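Local coordinates for flagellar brake protein YcgR (Klebsiella pneumoniae, PDB 5KEC), which binds cyclic di-GMP and, as the transcriptional activator MrkH, probably turns on type 3 fimbriae genes in biofilm formation, at residues I30-N35 with I65-H70; I76-A81 with E102-V107. All coordinates share one frame; numbering follows the deposited sequence.

Both contacts are antiparallel strand pairs in the same sheet of the YcgR-like domain. They share no strand, but strands 64-71 and 74-87 follow each other in the chain and lie side by side. Leu-69 O of contact 1 and Ile-76 N of contact 2, 2.9 Å apart, probably form a hydrogen bond. Contact 1 is buried. It joins isoleucine, leucine and phenylalanine packing to a histidine-carboxylate bond. Contact 2 is only partly buried, with a short ladder, two waters where its strands part, and a partly exposed glutamate on the face it shares with Gln-105. Glu-31 and Glu-77 each reach a ligand-binding arginine that follows strand 104-107.

Contact 1. Residues I30-N35 with I65-H70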
loop_
_atom_site.group_PDB
_atom_site.type_symbol
_atom_site.label_atom_id
_atom_site.label_comp_id
_atom_site.label_asym_id
_atom_site.label_seq_id
_atom_site.Cartn_x
_atom_site.Cartn_y
_atom_site.Cartn_z
ATOM N N ILE B 30 12.150 -11.545 3.945
ATOM C CA ILE B 30 11.136 -10.571 4.321
ATOM C C ILE B 30 10.931 -9.623 3.148
ATOM O O ILE B 30 11.898 -9.107 2.573
ATOM C CB ILE B 30 11.496 -9.836 5.644
ATOM C CG1 ILE B 30 10.373 -8.882 6.066
ATOM C CG2 ILE B 30 12.842 -9.117 5.547
ATOM C CD1 ILE B 30 10.554 -8.332 7.468
ATOM N N GLU B 31 9.677 -9.442 2.750
ATOM C CA GLU B 31 9.358 -8.525 1.663
ATOM C C GLU B 31 8.782 -7.221 2.204
ATOM O O GLU B 31 7.816 -7.230 2.964
ATOM C CB GLU B 31 8.377 -9.164 0.685
ATOM C CG GLU B 31 8.211 -8.381 -0.606
ATOM C CD GLU B 31 7.564 -9.200 -1.709
ATOM O OE1 GLU B 31 7.099 -10.326 -1.431
ATOM O OE2 GLU B 31 7.530 -8.716 -2.862
ATOM N N ILE B 32 9.384 -6.105 1.805
ATOM C CA ILE B 32 8.977 -4.782 2.265
ATOM C C ILE B 32 8.367 -4.005 1.111
ATOM O O ILE B 32 9.018 -3.811 0.081
ATOM C CB ILE B 32 10.194 -3.988 2.773
ATOM C CG1 ILE B 32 11.121 -4.895 3.588
ATOM C CG2 ILE B 32 9.749 -2.757 3.556
ATOM C CD1 ILE B 32 12.418 -4.225 4.019
ATOM N N PHE B 33 7.122 -3.565 1.276
ATOM C CA PHE B 33 6.444 -2.788 0.245
ATOM C C PHE B 33 6.374 -1.320 0.637
ATOM O O PHE B 33 6.033 -0.988 1.769
ATOM C CB PHE B 33 5.013 -3.291 0.028
ATOM C CG PHE B 33 4.925 -4.717 -0.413
ATOM C CD1 PHE B 33 5.074 -5.054 -1.748
ATOM C CD2 PHE B 33 4.675 -5.724 0.506
ATOM C CE1 PHE B 33 4.985 -6.372 -2.156
ATOM C CE2 PHE B 33 4.586 -7.046 0.099
ATOM C CZ PHE B 33 4.742 -7.368 -1.232
ATOM N N PHE B 34 6.705 -0.442 -0.301
ATOM C CA PHE B 34 6.408 0.978 -0.142
ATOM C C PHE B 34 6.193 1.618 -1.498
ATOM O O PHE B 34 7.032 1.494 -2.391
ATOM C CB PHE B 34 7.496 1.712 0.651
ATOM C CG PHE B 34 8.893 1.281 0.316
ATOM C CD1 PHE B 34 9.669 2.016 -0.561
ATOM C CD2 PHE B 34 9.435 0.144 0.885
ATOM C CE1 PHE B 34 10.951 1.623 -0.866
ATOM C CE2 PHE B 34 10.718 -0.253 0.584
ATOM C CZ PHE B 34 11.477 0.489 -0.294
ATOM N N ASN B 35 5.050 2.278 -1.653
ATOM C CA ASN B 35 4.716 2.946 -2.899
ATOM C C ASN B 35 4.725 1.985 -4.090
ATOM O O ASN B 35 3.880 1.098 -4.193
ATOM C CB ASN B 35 5.683 4.109 -3.138
ATOM C CG ASN B 35 5.798 5.030 -1.930
ATOM O OD1 ASN B 35 4.822 5.251 -1.211
ATOM N ND2 ASN B 35 6.993 5.567 -1.702
ATOM N N ILE B 65 4.280 0.497 7.380
ATOM C CA ILE B 65 4.792 -0.152 6.178
ATOM C C ILE B 65 4.299 -1.598 6.087
ATOM O O ILE B 65 4.239 -2.306 7.090
ATOM C CB ILE B 65 6.337 -0.124 6.150
ATOM C CG1 ILE B 65 6.851 1.296 6.408
ATOM C CG2 ILE B 65 6.866 -0.645 4.828
ATOM C CD1 ILE B 65 6.338 2.319 5.415
ATOM N N ARG B 66 3.942 -2.029 4.882
ATOM C CA ARG B 66 3.496 -3.403 4.663
ATOM C C ARG B 66 4.669 -4.377 4.527
ATOM O O ARG B 66 5.611 -4.134 3.768
ATOM C CB ARG B 66 2.597 -3.485 3.424
ATOM C CG ARG B 66 1.109 -3.494 3.737
ATOM C CD ARG B 66 0.628 -4.890 4.116
ATOM N NE ARG B 66 -0.074 -5.537 3.011
ATOM C CZ ARG B 66 -1.339 -5.286 2.692
ATOM N NH1 ARG B 66 -2.032 -4.399 3.393
ATOM N NH2 ARG B 66 -1.911 -5.915 1.673
ATOM N N PHE B 67 4.601 -5.479 5.272
ATOM C CA PHE B 67 5.615 -6.522 5.194
ATOM C C PHE B 67 5.005 -7.875 4.875
ATOM O O PHE B 67 3.824 -8.125 5.146
ATOM C CB PHE B 67 6.368 -6.651 6.516
ATOM C CG PHE B 67 7.192 -5.452 6.869
ATOM C CD1 PHE B 67 8.556 -5.441 6.633
ATOM C CD2 PHE B 67 6.606 -4.341 7.455
ATOM C CE1 PHE B 67 9.319 -4.334 6.969
ATOM C CE2 PHE B 67 7.363 -3.245 7.786
ATOM C CZ PHE B 67 8.720 -3.242 7.539
ATOM N N LEU B 68 5.839 -8.749 4.320
ATOM C CA LEU B 68 5.491 -10.138 4.107
ATOM C C LEU B 68 6.701 -10.993 4.476
ATOM O O LEU B 68 7.764 -10.876 3.869
ATOM C CB LEU B 68 5.107 -10.354 2.646
ATOM C CG LEU B 68 4.037 -11.385 2.306
ATOM C CD1 LEU B 68 2.776 -11.138 3.115
ATOM C CD2 LEU B 68 3.735 -11.332 0.818
ATOM N N LEU B 69 6.549 -11.832 5.493
ATOM C CA LEU B 69 7.564 -12.824 5.807
ATOM C C LEU B 69 7.215 -14.104 5.082
ATOM O O LEU B 69 6.162 -14.693 5.330
ATOM C CB LEU B 69 7.632 -13.083 7.310
ATOM C CG LEU B 69 8.528 -12.147 8.116
ATOM C CD1 LEU B 69 8.268 -12.342 9.601
ATOM C CD2 LEU B 69 10.001 -12.391 7.777
ATOM N N HIS B 70 8.092 -14.525 4.173
ATOM C CA HIS B 70 7.828 -15.706 3.367
ATOM C C HIS B 70 8.270 -16.963 4.109
ATOM O O HIS B 70 9.251 -17.605 3.734
ATOM C CB HIS B 70 8.517 -15.595 2.002
ATOM C CG HIS B 70 8.042 -14.436 1.181
ATOM N ND1 HIS B 70 7.034 -14.550 0.246
ATOM C CD2 HIS B 70 8.431 -13.139 1.154
ATOM C CE1 HIS B 70 6.824 -13.376 -0.320
ATOM N NE2 HIS B 70 7.659 -12.501 0.213
HETATM O O HOH W 1 3.639 -0.118 2.535
#
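Ile-30 packs against Phe-67 and Leu-69, and Ile-32 against Phe-67 and Ile-65, on one face of a strand pair in the antiparallel sheet of the YcgR-like domain. This is the tight side. Leu-69 CD2 comes within 3.6 Å of Ile-30 CB. Ile-30 CG1 is anti to the backbone N (chi1 -176°), and CD1 beyond it reaches Phe-67 CD1 at 3.6 Å. Ile-32 runs alongside the same ring; its CG2 is 3.8 Å from Phe-67 CE1. Phe-51, Phe-78 and Phe-98 also meet the Phe-67 ring, so the face belongs to an aromatic core. Glu-31 and Leu-68 exchange backbone hydrogen bonds in both directions.

The pair is looser toward Phe-33 and Arg-66. Phe-33 N still bonds to Arg-66 O at 3.0 Å, but the return link runs through a water. The water donates to Phe-33 O and accepts from Arg-66 N. The Arg-66 chain bends at chi2 and chi3 and leaves strand 30-34; its NH2 makes a weak hydrogen bond to Arg-111 O.

Glu-31 and Leu-68 share the other face of the sheet with Phe-33. There the extended Glu-31 chain brings OE1 to the edge of the His-70 ring. His-70 binds cyclic di-GMP in another structure of this protein. Glu-31 OE2 is held by Ser-38 and by a salt bridge to Arg-110, another ligand-site residue. Lys-75 bonds to His-70 ND1. His-70 NE2 donates to Glu-31 OE1 at 2.8 Å on the anti side. The bond is bent (139° at the hydrogen), and NE2 sits 23° out of the carboxylate plane.

Contact 2. Residues I76-A81 with E102-V107; sequences IEFNAA and ECLQVV
Glu-77 N donates to Gln-105 O at 2.9 Å, the shortest direct hydrogen bond between the segments. Gln-105 N returns the bond to Glu-77 O at 3.0 Å. Both bonds are fairly straight, with N-H...O angles of 162° and 169°. Ile-76 and Val-106 form the neighbouring non-hydrogen-bonded pair. Beyond Phe-78 the strands part and water takes over. One water donates to Cys-103 O at 2.7 Å and accepts from Asn-79 N. A second accepts from Glu-102 N and gives Asn-79 O a weak bond.

The pairing is antiparallel and places strand 104-107 between strands 74-87 and 9-10 of the sheet. Helix 13-25 packs on the face that carries Ile-76 and Leu-104. Leu-104 bridges Ile-76 and Phe-78 on this face. Its CG is anti to the carbonyl carbon (chi1 -64°) and lies 4.1 Å from Ile-76 CG2. Leu-104 CD2 is 3.5 Å from Phe-78 CB and 3.8 Å from Ile-76 CG2. Leu-104 lies alongside Phe-78, whose ring goes on to meet Phe-67 and Phe-20. Ile-16, Ile-19 and Phe-20 of the helix also touch Leu-104.

The other face is mixed: Glu-77 and Gln-105 lie there with Val-107. The Glu-77 and Gln-105 chains run alongside each other, with Glu-77 CG 4.1 Å from Gln-105 CB. The Glu-77 chain is extended beyond CG and stands roughly perpendicular to Val-107. Its OE2 forms a salt bridge with NH1 of Arg-111, a ligand-site residue. Glu-77 OE1 comes close to Val-107 CG2, 3.1 Å, a short contact that is not a hydrogen bond.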
loop_
_atom_site.group_PDB
_atom_site.type_symbol
_atom_site.label_atom_id
_atom_site.label_comp_id
_atom_site.label_asym_id
_atom_site.label_seq_id
_atom_site.Cartn_x
_atom_site.Cartn_y
_atom_site.Cartn_z
ATOM N N ILE B 76 3.437 -14.573 6.203
ATOM C CA ILE B 76 2.993 -13.855 7.390
ATOM C C ILE B 76 2.955 -12.370 7.078
ATOM O O ILE B 76 4.001 -11.729 6.945
ATOM C CB ILE B 76 3.940 -14.090 8.581
ATOM C CG1 ILE B 76 4.234 -15.583 8.744
ATOM C CG2 ILE B 76 3.349 -13.499 9.852
ATOM C CD1 ILE B 76 5.284 -15.885 9.788
ATOM N N GLU B 77 1.754 -11.817 6.947
ATOM C CA GLU B 77 1.646 -10.400 6.641
ATOM C C GLU B 77 1.346 -9.541 7.867
ATOM O O GLU B 77 0.647 -9.958 8.797
ATOM C CB GLU B 77 0.635 -10.143 5.520
ATOM C CG GLU B 77 -0.812 -10.387 5.877
ATOM C CD GLU B 77 -1.725 -10.145 4.689
ATOM O OE1 GLU B 77 -1.718 -10.979 3.758
ATOM O OE2 GLU B 77 -2.433 -9.115 4.677
ATOM N N PHE B 78 1.901 -8.340 7.862
ATOM C CA PHE B 78 1.739 -7.427 8.973
ATOM C C PHE B 78 2.159 -6.033 8.540
ATOM O O PHE B 78 2.748 -5.856 7.475
ATOM C CB PHE B 78 2.577 -7.889 10.169
ATOM C CG PHE B 78 4.046 -7.968 9.886
ATOM C CD1 PHE B 78 4.889 -6.928 10.237
ATOM C CD2 PHE B 78 4.587 -9.084 9.258
ATOM C CE1 PHE B 78 6.251 -7.000 9.978
ATOM C CE2 PHE B 78 5.945 -9.164 8.997
ATOM C CZ PHE B 78 6.776 -8.120 9.361
ATOM N N ASN B 79 1.837 -5.046 9.365
ATOM C CA ASN B 79 2.271 -3.682 9.135
ATOM C C ASN B 79 3.116 -3.265 10.315
ATOM O O ASN B 79 2.923 -3.765 11.418
ATOM C CB ASN B 79 1.069 -2.751 8.990
ATOM C CG ASN B 79 0.228 -3.075 7.773
ATOM O OD1 ASN B 79 0.463 -2.551 6.685
ATOM N ND2 ASN B 79 -0.761 -3.946 7.950
ATOM N N ALA B 80 4.059 -2.361 10.088
ATOM C CA ALA B 80 4.906 -1.888 11.166
ATOM C C ALA B 80 5.450 -0.512 10.842
ATOM O O ALA B 80 5.769 -0.205 9.693
ATOM C CB ALA B 80 6.047 -2.872 11.440
ATOM N N ALA B 81 5.544 0.321 11.866
ATOM C CA ALA B 81 6.048 1.671 11.695
ATOM C C ALA B 81 7.536 1.725 12.014
ATOM O O ALA B 81 8.029 1.001 12.881
ATOM C CB ALA B 81 5.274 2.645 12.584
ATOM N N GLU B 102 1.760 -5.811 16.178
ATOM C CA GLU B 102 0.927 -6.230 17.294
ATOM C C GLU B 102 -0.103 -7.213 16.774
ATOM O O GLU B 102 -0.869 -7.794 17.533
ATOM C CB GLU B 102 0.254 -5.018 17.937
ATOM C CG GLU B 102 1.235 -4.053 18.582
ATOM C CD GLU B 102 0.614 -2.704 18.892
ATOM O OE1 GLU B 102 -0.155 -2.194 18.051
ATOM O OE2 GLU B 102 0.894 -2.157 19.981
ATOM N N CYS B 103 -0.109 -7.394 15.461
ATOM C CA CYS B 103 -0.978 -8.374 14.835
ATOM C C CYS B 103 -0.306 -8.988 13.612
ATOM O O CYS B 103 0.282 -8.284 12.792
ATOM C CB CYS B 103 -2.314 -7.741 14.445
ATOM S SG CYS B 103 -3.644 -8.941 14.209
ATOM N N LEU B 104 -0.386 -10.309 13.511
ATOM C CA LEU B 104 0.125 -11.030 12.362
ATOM C C LEU B 104 -1.015 -11.810 11.745
ATOM O O LEU B 104 -1.867 -12.343 12.457
ATOM C CB LEU B 104 1.218 -12.019 12.775
ATOM C CG LEU B 104 2.512 -11.470 13.371
ATOM C CD1 LEU B 104 3.403 -12.615 13.815
ATOM C CD2 LEU B 104 3.220 -10.597 12.355
ATOM N N GLN B 105 -1.030 -11.873 10.420
ATOM C CA GLN B 105 -1.975 -12.732 9.727
ATOM C C GLN B 105 -1.248 -13.679 8.776
ATOM O O GLN B 105 -0.568 -13.249 7.846
ATOM C CB GLN B 105 -3.023 -11.910 8.983
ATOM C CG GLN B 105 -3.984 -12.753 8.169
ATOM C CD GLN B 105 -5.187 -11.965 7.703
ATOM O OE1 GLN B 105 -5.782 -11.212 8.473
ATOM N NE2 GLN B 105 -5.549 -12.126 6.436
ATOM N N VAL B 106 -1.385 -14.974 9.028
ATOM C CA VAL B 106 -0.783 -15.975 8.173
ATOM C C VAL B 106 -1.701 -16.237 6.994
ATOM O O VAL B 106 -2.812 -16.741 7.157
ATOM C CB VAL B 106 -0.530 -17.285 8.927
ATOM C CG1 VAL B 106 0.141 -18.300 8.011
ATOM C CG2 VAL B 106 0.324 -17.026 10.154
ATOM N N VAL B 107 -1.234 -15.872 5.808
ATOM C CA VAL B 107 -1.988 -16.084 4.587
ATOM C C VAL B 107 -1.211 -17.008 3.660
ATOM O O VAL B 107 0.018 -17.060 3.703
ATOM C CB VAL B 107 -2.266 -14.758 3.865
ATOM C CG1 VAL B 107 -3.273 -13.933 4.645
ATOM C CG2 VAL B 107 -0.969 -13.982 3.671
HETATM O O HOH W 2 0.168 -5.819 11.681
HETATM O O HOH W 3 0.580 -4.198 13.846
#